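Long-range contacts in protein ElaA (Pseudomonas aeruginosa, PDB 1XEB), which probably transfers an acyl group from acyl-CoA to an amine, as expected of a GNAT-family N-acetyltransferase: residues Gln23-Val28 and Ile78-Ser83; Gly47-Leu52 and Tyr63-Asp68; Gly74-Gly79 and Thr111-Ser116. All coordinates share one frame; numbering follows the deposited sequence.

In the fold
All three contacts reach one mixed sheet of the GNAT fold; contacts 1 and 3 use strand 76-83, which neighbours strand 59-67 of contact 2. Contact 2 pairs strand 50-56 with strand 59-67 as a hairpin, lying within the loop that contact 1 closes when helix 15-32 crosses the C-terminal half of strand 76-83. Contact 3 starts at the other end of that strand and shares Ile78 and Gly79 with contact 1; it reaches strand 113-118 after helix 92-108. The centres of contacts 1 and 2 lie about 12 Å apart, those of 2 and 3 about 10 Å, and those of 1 and 3 about 17 Å. Strand 76-83 thus joins the N-terminal hairpin to strand 113-118; relatives bind acyl-CoA between these two parallel strands.

Contact 1 (Gln23-Val28 and Ile78-Ser83); sequences QLRTEV and IGRVVS
Arg25 and Val28 of helix 15-32 lie against Arg80 and Val82 of strand 76-83, with Leu24 completing the helix surface; helix and strand run nearly perpendicular, at 84°. From CB, the Arg25 side chain leaves the helix across the line of approach, and its CG skirts Val82 CG1. Its CD then meets Arg80 CB at 4.1 Å. A bend at chi3 (44°) places NE beside Arg80, 3.7 Å from Arg80 CD, where NE also forms a salt bridge with Glu39 OE2. The guanidinium carries Arg80 CG over one face, offset toward the rim; NH1 comes within 3.6 Å of Arg80 NE, and NH2 ends in a salt bridge to Asp44 OD2. The two side chains cross at about a right angle, and their guanidinium planes are 86° apart. Beside this polar pair, Val82 divides its methyls: CG1 lies 3.9 Å from Leu24 CD2, while CG2 packs tightly on Val28 CG2 at 3.4 Å. Arg80 has a left-handed backbone conformation where the strand bulges against strand 59-67, consistent with the beta bulge of the corresponding GNAT strand. Glu39 OE2 also binds Arg80 NE. The closeness of the two guanidinium groups is probably tolerated because Glu39 and Asp44, from the loop after the helix, offset their repulsion, leaving helix and strand joined by apolar packing and a shared carboxylate.

Contact 2 (Gly47-Leu52 and Tyr63-Asp68); sequences GDTHHL and YLRLLD
His51 ND1 and Tyr63 OH share a short hydrogen bond of 2.6 Å, either being a possible donor. The two side chains lie side by side and point the same way, and the rings meet rim to rim, their planes 31° apart, with ND1 in the plane of the tyrosine ring. His51 NE2 is taken by Asp44 O, and Tyr63 OH has a further, weak bond to Arg25. Between the backbones, His50 N donates to Leu66 O at 2.8 Å and Leu66 N returns a bond to His50 O. Leu52 N reaches Leu64 O at 2.9 Å, and Leu64 N answers to Leu52 O at 3.2 Å. Beyond the paired strands, Asp48 N donates to Asp68 OD1 at 2.7 Å, from above the carboxylate plane, while Asp68 OD2 is held by Arg71 N. His50 ND1 turns back to Asp48 O, 2.6 Å away, and Asp48 OD1 is engaged by His9. Just before the strand, Thr49 CG2 touches Arg65 CG at 3.6 Å; the arginine's tip forms a salt bridge with Asp41. Alternating hydrogen-bonded and non-hydrogen-bonded pairs identify an antiparallel beta hairpin, here part of the N-terminal half of the GNAT sheet.

Contact 3 (Gly74-Gly79 and Thr111-Ser116); sequences GQVVIG and TPVYLS
Val76 lies opposite Val113 and Val77 opposite Tyr114 in parallel strands: Val76 bonds through N to Pro112 O at 2.9 Å and through O to Tyr114 N at 2.7 Å, and Tyr114 O takes Ile78 N at 2.9 Å. On the face carrying Val76 and Ile78, Ile78 CD1 reaches back to Val113 CG1, and the side chains of Val76 and Val113 cross obliquely. The Val76 methyl CG1 is anti to the carbonyl carbon (chi1 -41°) and meets Thr111 CG2 at 3.5 Å. Helix 92-108 covers this face through Ala100 and Ala104, completing a beta-alpha-beta crossover of the GNAT fold. In this family the two parallel strands separate toward their C-terminal ends, and the cleft between them receives the pantetheine arm of acyl-CoA. Consistent with this, beyond Ile78 N the direct bonds give way to a water, which donates to Ile78 O at 2.6 Å and accepts from Ser116 N at 2.8 Å. On the face carrying Val77 and Tyr114, the side chain of Gln75, from just before the strand, crosses that of Tyr114, with the amide plane inclined at 43° to the ring. Gln75 NE2 approaches Tyr114 CD2 at 3.9 Å, while Gln75 OE1 has a weak hydrogen bond to Arg148 of strand 142-149. At the N-terminal ends, Gly74 O lies near Thr111 CG2 and Pro112 CG, and Thr111 OG1 bonds to Trp108 O at the end of the helix.

Contact 1 (Gln23-Val28 and Ile78-Ser83)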
ATOM      1  N   GLN A  23       3.169  -5.154  12.188  1.00 27.29           N
ATOM      2  CA  GLN A  23       4.541  -5.181  12.648  1.00 26.75           C
ATOM      3  C   GLN A  23       5.519  -4.776  11.545  1.00 26.73           C
ATOM      4  O   GLN A  23       6.538  -4.128  11.814  1.00 26.09           O
ATOM      5  CB  GLN A  23       4.873  -6.568  13.149  1.00 29.13           C
ATOM      6  CG  GLN A  23       6.142  -6.599  13.939  1.00 34.01           C
ATOM      7  CD  GLN A  23       7.089  -7.603  13.384  1.00 37.00           C
ATOM      8  OE1 GLN A  23       8.164  -7.252  12.883  1.00 37.07           O
ATOM      9  NE2 GLN A  23       6.696  -8.878  13.451  1.00 36.19           N
ATOM     10  N   LEU A  24       5.216  -5.158  10.304  1.00 25.61           N
ATOM     11  CA  LEU A  24       6.093  -4.810   9.185  1.00 24.84           C
ATOM     12  C   LEU A  24       5.979  -3.310   8.911  1.00 24.64           C
ATOM     13  O   LEU A  24       6.978  -2.607   8.698  1.00 24.17           O
ATOM     14  CB  LEU A  24       5.698  -5.597   7.934  1.00 23.56           C
ATOM     15  CG  LEU A  24       6.474  -5.246   6.656  1.00 25.13           C
ATOM     16  CD1 LEU A  24       7.970  -5.403   6.884  1.00 24.43           C
ATOM     17  CD2 LEU A  24       6.006  -6.140   5.519  1.00 23.24           C
ATOM     18  N   ARG A  25       4.745  -2.822   8.949  1.00 24.21           N
ATOM     19  CA  ARG A  25       4.469  -1.412   8.698  1.00 21.14           C
ATOM     20  C   ARG A  25       5.142  -0.506   9.720  1.00 19.63           C
ATOM     21  O   ARG A  25       5.684   0.557   9.374  1.00 18.56           O
ATOM     22  CB  ARG A  25       2.953  -1.189   8.674  1.00 17.15           C
ATOM     23  CG  ARG A  25       2.329  -1.515   7.328  1.00 16.01           C
ATOM     24  CD  ARG A  25       0.819  -1.655   7.405  1.00 18.83           C
ATOM     25  NE  ARG A  25       0.176  -0.609   8.204  1.00 19.43           N
ATOM     26  CZ  ARG A  25      -1.133  -0.532   8.366  1.00 20.60           C
ATOM     27  NH1 ARG A  25      -1.671   0.434   9.113  1.00 20.62           N
ATOM     28  NH2 ARG A  25      -1.907  -1.426   7.760  1.00 17.62           N
ATOM     29  N   THR A  26       5.127  -0.940  10.974  1.00 18.15           N
ATOM     30  CA  THR A  26       5.726  -0.166  12.046  1.00 19.96           C
ATOM     31  C   THR A  26       7.237  -0.173  11.902  1.00 21.37           C
ATOM     32  O   THR A  26       7.911   0.857  12.078  1.00 21.63           O
ATOM     33  CB  THR A  26       5.370  -0.751  13.424  1.00 20.70           C
ATOM     34  OG1 THR A  26       3.955  -0.697  13.621  1.00 20.86           O
ATOM     35  CG2 THR A  26       6.052   0.033  14.513  1.00 22.42           C
ATOM     36  N   GLU A  27       7.769  -1.346  11.579  1.00 22.42           N
ATOM     37  CA  GLU A  27       9.205  -1.491  11.429  1.00 22.39           C
ATOM     38  C   GLU A  27       9.759  -0.536  10.383  1.00 22.73           C
ATOM     39  O   GLU A  27      10.801   0.071  10.589  1.00 22.62           O
ATOM     40  CB  GLU A  27       9.538  -2.928  11.059  1.00 23.67           C
ATOM     41  CG  GLU A  27      11.008  -3.183  10.752  1.00 23.60           C
ATOM     42  CD  GLU A  27      11.257  -4.642  10.432  1.00 26.48           C
ATOM     43  OE1 GLU A  27      11.340  -5.450  11.387  1.00 27.76           O
ATOM     44  OE2 GLU A  27      11.341  -4.981   9.224  1.00 28.10           O
ATOM     45  N   VAL A  28       9.052  -0.397   9.263  1.00 24.05           N
ATOM     46  CA  VAL A  28       9.509   0.488   8.202  1.00 23.03           C
ATOM     47  C   VAL A  28       9.079   1.949   8.324  1.00 23.60           C
ATOM     48  O   VAL A  28       9.928   2.825   8.327  1.00 26.15           O
ATOM     49  CB  VAL A  28       9.096  -0.060   6.830  1.00 23.64           C
ATOM     50  CG1 VAL A  28       9.525   0.891   5.720  1.00 18.62           C
ATOM     51  CG2 VAL A  28       9.753  -1.426   6.630  1.00 25.61           C
ATOM     52  N   ILE A  78      -4.549   3.189  -2.691  1.00 22.01           N
ATOM     53  CA  ILE A  78      -3.430   2.276  -2.451  1.00 21.22           C
ATOM     54  C   ILE A  78      -2.493   2.986  -1.475  1.00 20.21           C
ATOM     55  O   ILE A  78      -2.153   4.136  -1.685  1.00 23.35           O
ATOM     56  CB  ILE A  78      -2.690   1.984  -3.773  1.00 20.54           C
ATOM     57  CG1 ILE A  78      -3.407   0.886  -4.533  1.00 21.15           C
ATOM     58  CG2 ILE A  78      -1.255   1.602  -3.516  1.00 24.86           C
ATOM     59  CD1 ILE A  78      -2.876   0.719  -5.933  1.00 25.28           C
ATOM     60  N   GLY A  79      -2.081   2.308  -0.412  1.00 19.85           N
ATOM     61  CA  GLY A  79      -1.199   2.932   0.551  1.00 19.34           C
ATOM     62  C   GLY A  79      -0.432   1.910   1.367  1.00 20.71           C
ATOM     63  O   GLY A  79      -0.561   0.704   1.138  1.00 21.59           O
ATOM     64  N   ARG A  80       0.351   2.397   2.327  1.00 19.89           N
ATOM     65  CA  ARG A  80       1.167   1.554   3.191  1.00 20.86           C
ATOM     66  C   ARG A  80       1.992   0.545   2.377  1.00 21.50           C
ATOM     67  O   ARG A  80       2.131  -0.623   2.757  1.00 19.11           O
ATOM     68  CB  ARG A  80       0.270   0.836   4.195  1.00 21.29           C
ATOM     69  CG  ARG A  80      -0.388   1.762   5.204  1.00 21.42           C
ATOM     70  CD  ARG A  80       0.660   2.378   6.101  1.00 22.26           C
ATOM     71  NE  ARG A  80       0.123   2.959   7.335  1.00 23.95           N
ATOM     72  CZ  ARG A  80      -0.488   4.131   7.424  1.00 21.90           C
ATOM     73  NH1 ARG A  80      -0.930   4.559   8.603  1.00 23.89           N
ATOM     74  NH2 ARG A  80      -0.657   4.877   6.343  1.00 21.43           N
ATOM     75  N   VAL A  81       2.521   1.010   1.245  1.00 21.94           N
ATOM     76  CA  VAL A  81       3.329   0.173   0.365  1.00 24.38           C
ATOM     77  C   VAL A  81       4.671  -0.033   1.054  1.00 24.69           C
ATOM     78  O   VAL A  81       5.396   0.929   1.328  1.00 24.83           O
ATOM     79  CB  VAL A  81       3.529   0.838  -1.023  1.00 24.67           C
ATOM     80  CG1 VAL A  81       4.521   0.028  -1.851  1.00 23.83           C
ATOM     81  CG2 VAL A  81       2.191   0.919  -1.755  1.00 21.62           C
ATOM     82  N   VAL A  82       4.993  -1.291   1.343  1.00 24.37           N
ATOM     83  CA  VAL A  82       6.219  -1.596   2.068  1.00 25.84           C
ATOM     84  C   VAL A  82       6.817  -2.952   1.704  1.00 27.07           C
ATOM     85  O   VAL A  82       6.121  -3.883   1.303  1.00 25.91           O
ATOM     86  CB  VAL A  82       5.947  -1.556   3.611  1.00 25.23           C
ATOM     87  CG1 VAL A  82       5.010  -2.691   4.013  1.00 24.00           C
ATOM     88  CG2 VAL A  82       7.235  -1.659   4.389  1.00 24.92           C
ATOM     89  N   SER A  83       8.124  -3.055   1.857  1.00 27.48           N
ATOM     90  CA  SER A  83       8.807  -4.297   1.574  1.00 28.15           C
ATOM     91  C   SER A  83       9.889  -4.382   2.631  1.00 27.92           C
ATOM     92  O   SER A  83      10.508  -3.375   2.958  1.00 26.44           O
ATOM     93  CB  SER A  83       9.421  -4.260   0.170  1.00 28.29           C
ATOM     94  OG  SER A  83      10.558  -3.412   0.138  1.00 30.88           O
TER

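Contact 2 (Gly47-Leu52 and Tyr63-Asp68)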
ATOM      1  N   GLY A  47     -15.189  -1.170   6.153  1.00 26.10           N
ATOM      2  CA  GLY A  47     -15.677  -1.329   4.794  1.00 25.52           C
ATOM      3  C   GLY A  47     -15.101  -2.554   4.112  1.00 27.06           C
ATOM      4  O   GLY A  47     -15.227  -3.677   4.617  1.00 27.14           O
ATOM      5  N   ASP A  48     -14.468  -2.346   2.960  1.00 26.14           N
ATOM      6  CA  ASP A  48     -13.873  -3.447   2.229  1.00 27.62           C
ATOM      7  C   ASP A  48     -12.352  -3.308   2.080  1.00 27.49           C
ATOM      8  O   ASP A  48     -11.760  -3.772   1.101  1.00 27.92           O
ATOM      9  CB  ASP A  48     -14.529  -3.597   0.849  1.00 29.82           C
ATOM     10  CG  ASP A  48     -15.965  -4.127   0.929  1.00 32.33           C
ATOM     11  OD1 ASP A  48     -16.207  -5.144   1.626  1.00 30.86           O
ATOM     12  OD2 ASP A  48     -16.849  -3.529   0.281  1.00 31.82           O
ATOM     13  N   THR A  49     -11.707  -2.676   3.048  1.00 24.29           N
ATOM     14  CA  THR A  49     -10.269  -2.549   2.953  1.00 25.76           C
ATOM     15  C   THR A  49      -9.625  -3.925   2.728  1.00 26.89           C
ATOM     16  O   THR A  49      -9.896  -4.885   3.471  1.00 26.43           O
ATOM     17  CB  THR A  49      -9.682  -1.969   4.221  1.00 24.23           C
ATOM     18  OG1 THR A  49     -10.214  -0.666   4.440  1.00 24.15           O
ATOM     19  CG2 THR A  49      -8.186  -1.887   4.105  1.00 25.06           C
ATOM     20  N   HIS A  50      -8.787  -4.039   1.702  1.00 24.68           N
ATOM     21  CA  HIS A  50      -8.112  -5.309   1.471  1.00 24.64           C
ATOM     22  C   HIS A  50      -6.650  -5.220   1.877  1.00 24.38           C
ATOM     23  O   HIS A  50      -6.113  -4.126   2.060  1.00 24.35           O
ATOM     24  CB  HIS A  50      -8.244  -5.752   0.008  1.00 24.51           C
ATOM     25  CG  HIS A  50      -9.527  -6.466  -0.284  1.00 24.10           C
ATOM     26  ND1 HIS A  50     -10.756  -5.865  -0.151  1.00 24.10           N
ATOM     27  CD2 HIS A  50      -9.774  -7.745  -0.658  1.00 25.02           C
ATOM     28  CE1 HIS A  50     -11.707  -6.741  -0.427  1.00 24.85           C
ATOM     29  NE2 HIS A  50     -11.137  -7.889  -0.737  1.00 23.68           N
ATOM     30  N   HIS A  51      -6.019  -6.381   2.037  1.00 23.67           N
ATOM     31  CA  HIS A  51      -4.622  -6.441   2.426  1.00 23.23           C
ATOM     32  C   HIS A  51      -3.850  -7.425   1.539  1.00 25.22           C
ATOM     33  O   HIS A  51      -4.101  -8.638   1.558  1.00 27.16           O
ATOM     34  CB  HIS A  51      -4.525  -6.841   3.902  1.00 22.62           C
ATOM     35  CG  HIS A  51      -5.266  -5.916   4.821  1.00 22.15           C
ATOM     36  ND1 HIS A  51      -4.662  -4.853   5.462  1.00 20.69           N
ATOM     37  CD2 HIS A  51      -6.582  -5.854   5.150  1.00 19.85           C
ATOM     38  CE1 HIS A  51      -5.573  -4.176   6.139  1.00 20.75           C
ATOM     39  NE2 HIS A  51      -6.746  -4.764   5.965  1.00 19.63           N
ATOM     40  N   LEU A  52      -2.920  -6.888   0.751  1.00 23.84           N
ATOM     41  CA  LEU A  52      -2.103  -7.693  -0.137  1.00 24.70           C
ATOM     42  C   LEU A  52      -0.835  -8.066   0.611  1.00 25.80           C
ATOM     43  O   LEU A  52      -0.135  -7.207   1.138  1.00 25.85           O
ATOM     44  CB  LEU A  52      -1.752  -6.911  -1.403  1.00 24.43           C
ATOM     45  CG  LEU A  52      -0.881  -7.692  -2.385  1.00 24.16           C
ATOM     46  CD1 LEU A  52      -1.706  -8.808  -3.001  1.00 22.27           C
ATOM     47  CD2 LEU A  52      -0.335  -6.766  -3.456  1.00 25.78           C
ATOM     48  N   TYR A  63       4.036  -5.895   1.627  1.00 25.20           N
ATOM     49  CA  TYR A  63       2.650  -5.597   1.920  1.00 23.91           C
ATOM     50  C   TYR A  63       2.188  -4.282   1.314  1.00 22.89           C
ATOM     51  O   TYR A  63       2.984  -3.387   1.043  1.00 20.48           O
ATOM     52  CB  TYR A  63       2.477  -5.517   3.437  1.00 25.38           C
ATOM     53  CG  TYR A  63       1.150  -4.957   3.893  1.00 25.23           C
ATOM     54  CD1 TYR A  63       0.062  -5.794   4.125  1.00 24.17           C
ATOM     55  CD2 TYR A  63       0.977  -3.590   4.063  1.00 23.38           C
ATOM     56  CE1 TYR A  63      -1.169  -5.277   4.520  1.00 25.80           C
ATOM     57  CE2 TYR A  63      -0.248  -3.064   4.447  1.00 26.10           C
ATOM     58  CZ  TYR A  63      -1.320  -3.910   4.680  1.00 26.55           C
ATOM     59  OH  TYR A  63      -2.532  -3.393   5.094  1.00 28.48           O
ATOM     60  N   LEU A  64       0.889  -4.198   1.073  1.00 21.76           N
ATOM     61  CA  LEU A  64       0.264  -2.973   0.617  1.00 24.06           C
ATOM     62  C   LEU A  64      -1.230  -3.084   0.944  1.00 24.74           C
ATOM     63  O   LEU A  64      -1.814  -4.179   0.968  1.00 23.27           O
ATOM     64  CB  LEU A  64       0.516  -2.688  -0.875  1.00 23.81           C
ATOM     65  CG  LEU A  64      -0.271  -3.306  -2.027  1.00 27.39           C
ATOM     66  CD1 LEU A  64      -1.751  -2.907  -1.970  1.00 26.57           C
ATOM     67  CD2 LEU A  64       0.359  -2.818  -3.325  1.00 27.92           C
ATOM     68  N   ARG A  65      -1.826  -1.937   1.230  1.00 24.22           N
ATOM     69  CA  ARG A  65      -3.227  -1.867   1.591  1.00 23.10           C
ATOM     70  C   ARG A  65      -4.084  -1.188   0.521  1.00 22.31           C
ATOM     71  O   ARG A  65      -3.670  -0.207  -0.111  1.00 19.32           O
ATOM     72  CB  ARG A  65      -3.362  -1.108   2.914  1.00 22.85           C
ATOM     73  CG  ARG A  65      -4.788  -0.929   3.385  1.00 23.75           C
ATOM     74  CD  ARG A  65      -4.832  -0.201   4.715  1.00 22.90           C
ATOM     75  NE  ARG A  65      -4.389   1.188   4.611  1.00 18.54           N
ATOM     76  CZ  ARG A  65      -4.368   2.034   5.637  1.00 21.13           C
ATOM     77  NH1 ARG A  65      -4.764   1.624   6.842  1.00 17.47           N
ATOM     78  NH2 ARG A  65      -3.956   3.289   5.463  1.00 18.96           N
ATOM     79  N   LEU A  66      -5.283  -1.730   0.338  1.00 21.57           N
ATOM     80  CA  LEU A  66      -6.246  -1.202  -0.606  1.00 23.61           C
ATOM     81  C   LEU A  66      -7.508  -0.718   0.135  1.00 24.12           C
ATOM     82  O   LEU A  66      -8.193  -1.503   0.792  1.00 24.93           O
ATOM     83  CB  LEU A  66      -6.607  -2.290  -1.630  1.00 21.50           C
ATOM     84  CG  LEU A  66      -5.421  -2.693  -2.511  1.00 23.88           C
ATOM     85  CD1 LEU A  66      -5.467  -4.169  -2.857  1.00 23.51           C
ATOM     86  CD2 LEU A  66      -5.429  -1.861  -3.751  1.00 22.91           C
ATOM     87  N   LEU A  67      -7.808   0.576   0.040  1.00 24.72           N
ATOM     88  CA  LEU A  67      -9.013   1.125   0.670  1.00 25.40           C
ATOM     89  C   LEU A  67     -10.131   1.167  -0.387  1.00 25.78           C
ATOM     90  O   LEU A  67      -9.891   1.604  -1.519  1.00 26.44           O
ATOM     91  CB  LEU A  67      -8.730   2.530   1.206  1.00 24.62           C
ATOM     92  CG  LEU A  67      -7.827   2.689   2.438  1.00 25.24           C
ATOM     93  CD1 LEU A  67      -6.603   1.835   2.291  1.00 29.03           C
ATOM     94  CD2 LEU A  67      -7.427   4.151   2.614  1.00 23.36           C
ATOM     95  N   ASP A  68     -11.337   0.716  -0.034  1.00 25.19           N
ATOM     96  CA  ASP A  68     -12.452   0.698  -0.989  1.00 24.90           C
ATOM     97  C   ASP A  68     -12.955   2.081  -1.387  1.00 26.55           C
ATOM     98  O   ASP A  68     -12.913   3.032  -0.600  1.00 25.02           O
ATOM     99  CB  ASP A  68     -13.635  -0.148  -0.478  1.00 25.39           C
ATOM    100  CG  ASP A  68     -14.380   0.495   0.675  1.00 26.21           C
ATOM    101  OD1 ASP A  68     -14.173   0.044   1.818  1.00 30.23           O
ATOM    102  OD2 ASP A  68     -15.175   1.442   0.447  1.00 27.69           O
TER

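Contact 3 (Gly74-Gly79 and Thr111-Ser116)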
ATOM      1  N   GLY A  74     -15.073   7.721  -4.364  1.00 26.06           N
ATOM      2  CA  GLY A  74     -14.956   7.156  -5.702  1.00 26.93           C
ATOM      3  C   GLY A  74     -13.596   6.831  -6.293  1.00 26.73           C
ATOM      4  O   GLY A  74     -13.440   6.824  -7.516  1.00 28.11           O
ATOM      5  N   GLN A  75     -12.612   6.558  -5.445  1.00 26.43           N
ATOM      6  CA  GLN A  75     -11.275   6.206  -5.910  1.00 24.20           C
ATOM      7  C   GLN A  75     -10.780   5.043  -5.030  1.00 24.79           C
ATOM      8  O   GLN A  75     -11.053   5.037  -3.826  1.00 24.84           O
ATOM      9  CB  GLN A  75     -10.308   7.392  -5.751  1.00 24.36           C
ATOM     10  CG  GLN A  75     -10.818   8.772  -6.202  1.00 21.38           C
ATOM     11  CD  GLN A  75      -9.689   9.828  -6.297  1.00 24.65           C
ATOM     12  OE1 GLN A  75      -9.095  10.040  -7.377  1.00 23.37           O
ATOM     13  NE2 GLN A  75      -9.382  10.481  -5.169  1.00 18.14           N
ATOM     14  N   VAL A  76     -10.104   4.047  -5.607  1.00 20.98           N
ATOM     15  CA  VAL A  76      -9.576   2.982  -4.762  1.00 21.80           C
ATOM     16  C   VAL A  76      -8.257   3.583  -4.288  1.00 20.58           C
ATOM     17  O   VAL A  76      -7.506   4.119  -5.093  1.00 20.07           O
ATOM     18  CB  VAL A  76      -9.301   1.629  -5.524  1.00 22.18           C
ATOM     19  CG1 VAL A  76     -10.420   1.324  -6.513  1.00 16.67           C
ATOM     20  CG2 VAL A  76      -7.964   1.660  -6.210  1.00 26.75           C
ATOM     21  N   VAL A  77      -7.990   3.537  -2.989  1.00 20.88           N
ATOM     22  CA  VAL A  77      -6.761   4.114  -2.465  1.00 20.81           C
ATOM     23  C   VAL A  77      -5.734   3.057  -2.101  1.00 22.20           C
ATOM     24  O   VAL A  77      -6.009   2.145  -1.318  1.00 22.92           O
ATOM     25  CB  VAL A  77      -7.037   5.003  -1.219  1.00 21.80           C
ATOM     26  CG1 VAL A  77      -5.727   5.573  -0.664  1.00 19.91           C
ATOM     27  CG2 VAL A  77      -7.968   6.139  -1.591  1.00 16.63           C
ATOM     28  N   ILE A  78      -4.549   3.189  -2.691  1.00 22.01           N
ATOM     29  CA  ILE A  78      -3.430   2.276  -2.451  1.00 21.22           C
ATOM     30  C   ILE A  78      -2.493   2.986  -1.475  1.00 20.21           C
ATOM     31  O   ILE A  78      -2.153   4.136  -1.685  1.00 23.35           O
ATOM     32  CB  ILE A  78      -2.690   1.984  -3.773  1.00 20.54           C
ATOM     33  CG1 ILE A  78      -3.407   0.886  -4.533  1.00 21.15           C
ATOM     34  CG2 ILE A  78      -1.255   1.602  -3.516  1.00 24.86           C
ATOM     35  CD1 ILE A  78      -2.876   0.719  -5.933  1.00 25.28           C
ATOM     36  N   GLY A  79      -2.081   2.308  -0.412  1.00 19.85           N
ATOM     37  CA  GLY A  79      -1.199   2.932   0.551  1.00 19.34           C
ATOM     38  C   GLY A  79      -0.432   1.910   1.367  1.00 20.71           C
ATOM     39  O   GLY A  79      -0.561   0.704   1.138  1.00 21.59           O
ATOM     40  N   THR A 111     -12.627   1.472 -11.601  1.00 33.30           N
ATOM     41  CA  THR A 111     -12.588   2.533 -10.602  1.00 30.26           C
ATOM     42  C   THR A 111     -11.156   3.045 -10.595  1.00 29.56           C
ATOM     43  O   THR A 111     -10.216   2.265 -10.434  1.00 29.72           O
ATOM     44  CB  THR A 111     -12.922   2.006  -9.205  1.00 29.85           C
ATOM     45  OG1 THR A 111     -14.196   1.353  -9.234  1.00 30.87           O
ATOM     46  CG2 THR A 111     -12.949   3.148  -8.204  1.00 25.05           C
ATOM     47  N   PRO A 112     -10.962   4.359 -10.792  1.00 27.91           N
ATOM     48  CA  PRO A 112      -9.601   4.891 -10.793  1.00 26.85           C
ATOM     49  C   PRO A 112      -8.897   4.666  -9.462  1.00 26.09           C
ATOM     50  O   PRO A 112      -9.534   4.645  -8.416  1.00 24.79           O
ATOM     51  CB  PRO A 112      -9.802   6.371 -11.122  1.00 27.02           C
ATOM     52  CG  PRO A 112     -11.166   6.641 -10.659  1.00 28.21           C
ATOM     53  CD  PRO A 112     -11.930   5.424 -11.075  1.00 27.78           C
ATOM     54  N   VAL A 113      -7.576   4.499  -9.528  1.00 25.08           N
ATOM     55  CA  VAL A 113      -6.749   4.251  -8.355  1.00 22.20           C
ATOM     56  C   VAL A 113      -5.968   5.493  -7.914  1.00 21.74           C
ATOM     57  O   VAL A 113      -5.384   6.209  -8.742  1.00 19.83           O
ATOM     58  CB  VAL A 113      -5.748   3.089  -8.633  1.00 20.04           C
ATOM     59  CG1 VAL A 113      -4.918   2.815  -7.390  1.00 19.82           C
ATOM     60  CG2 VAL A 113      -6.512   1.823  -9.027  1.00 17.32           C
ATOM     61  N   TYR A 114      -5.948   5.739  -6.605  1.00 20.54           N
ATOM     62  CA  TYR A 114      -5.248   6.900  -6.073  1.00 20.63           C
ATOM     63  C   TYR A 114      -4.215   6.532  -5.015  1.00 21.41           C
ATOM     64  O   TYR A 114      -4.417   5.624  -4.214  1.00 20.74           O
ATOM     65  CB  TYR A 114      -6.260   7.919  -5.507  1.00 18.71           C
ATOM     66  CG  TYR A 114      -5.631   9.124  -4.836  1.00 15.98           C
ATOM     67  CD1 TYR A 114      -5.127   9.045  -3.535  1.00 18.03           C
ATOM     68  CD2 TYR A 114      -5.479  10.317  -5.521  1.00 15.67           C
ATOM     69  CE1 TYR A 114      -4.481  10.131  -2.940  1.00 17.04           C
ATOM     70  CE2 TYR A 114      -4.836  11.405  -4.942  1.00 14.41           C
ATOM     71  CZ  TYR A 114      -4.334  11.310  -3.652  1.00 18.58           C
ATOM     72  OH  TYR A 114      -3.661  12.387  -3.084  1.00 19.26           O
ATOM     73  N   LEU A 115      -3.093   7.244  -5.031  1.00 22.70           N
ATOM     74  CA  LEU A 115      -2.051   7.013  -4.044  1.00 23.87           C
ATOM     75  C   LEU A 115      -1.343   8.314  -3.764  1.00 23.83           C
ATOM     76  O   LEU A 115      -1.367   9.245  -4.580  1.00 23.51           O
ATOM     77  CB  LEU A 115      -1.048   5.940  -4.519  1.00 23.94           C
ATOM     78  CG  LEU A 115      -0.200   6.141  -5.792  1.00 23.65           C
ATOM     79  CD1 LEU A 115       0.862   7.190  -5.586  1.00 22.51           C
ATOM     80  CD2 LEU A 115       0.478   4.827  -6.136  1.00 25.16           C
ATOM     81  N   SER A 116      -0.742   8.365  -2.582  1.00 24.33           N
ATOM     82  CA  SER A 116       0.011   9.510  -2.112  1.00 24.89           C
ATOM     83  C   SER A 116       1.453   9.070  -2.257  1.00 26.51           C
ATOM     84  O   SER A 116       1.951   8.260  -1.467  1.00 27.86           O
ATOM     85  CB  SER A 116      -0.318   9.776  -0.650  1.00 24.91           C
ATOM     86  OG  SER A 116       0.556  10.736  -0.106  1.00 26.67           O
TER
HETATM   87  O   HOH W   1      -1.059   6.245  -0.732  1.00 24.88           O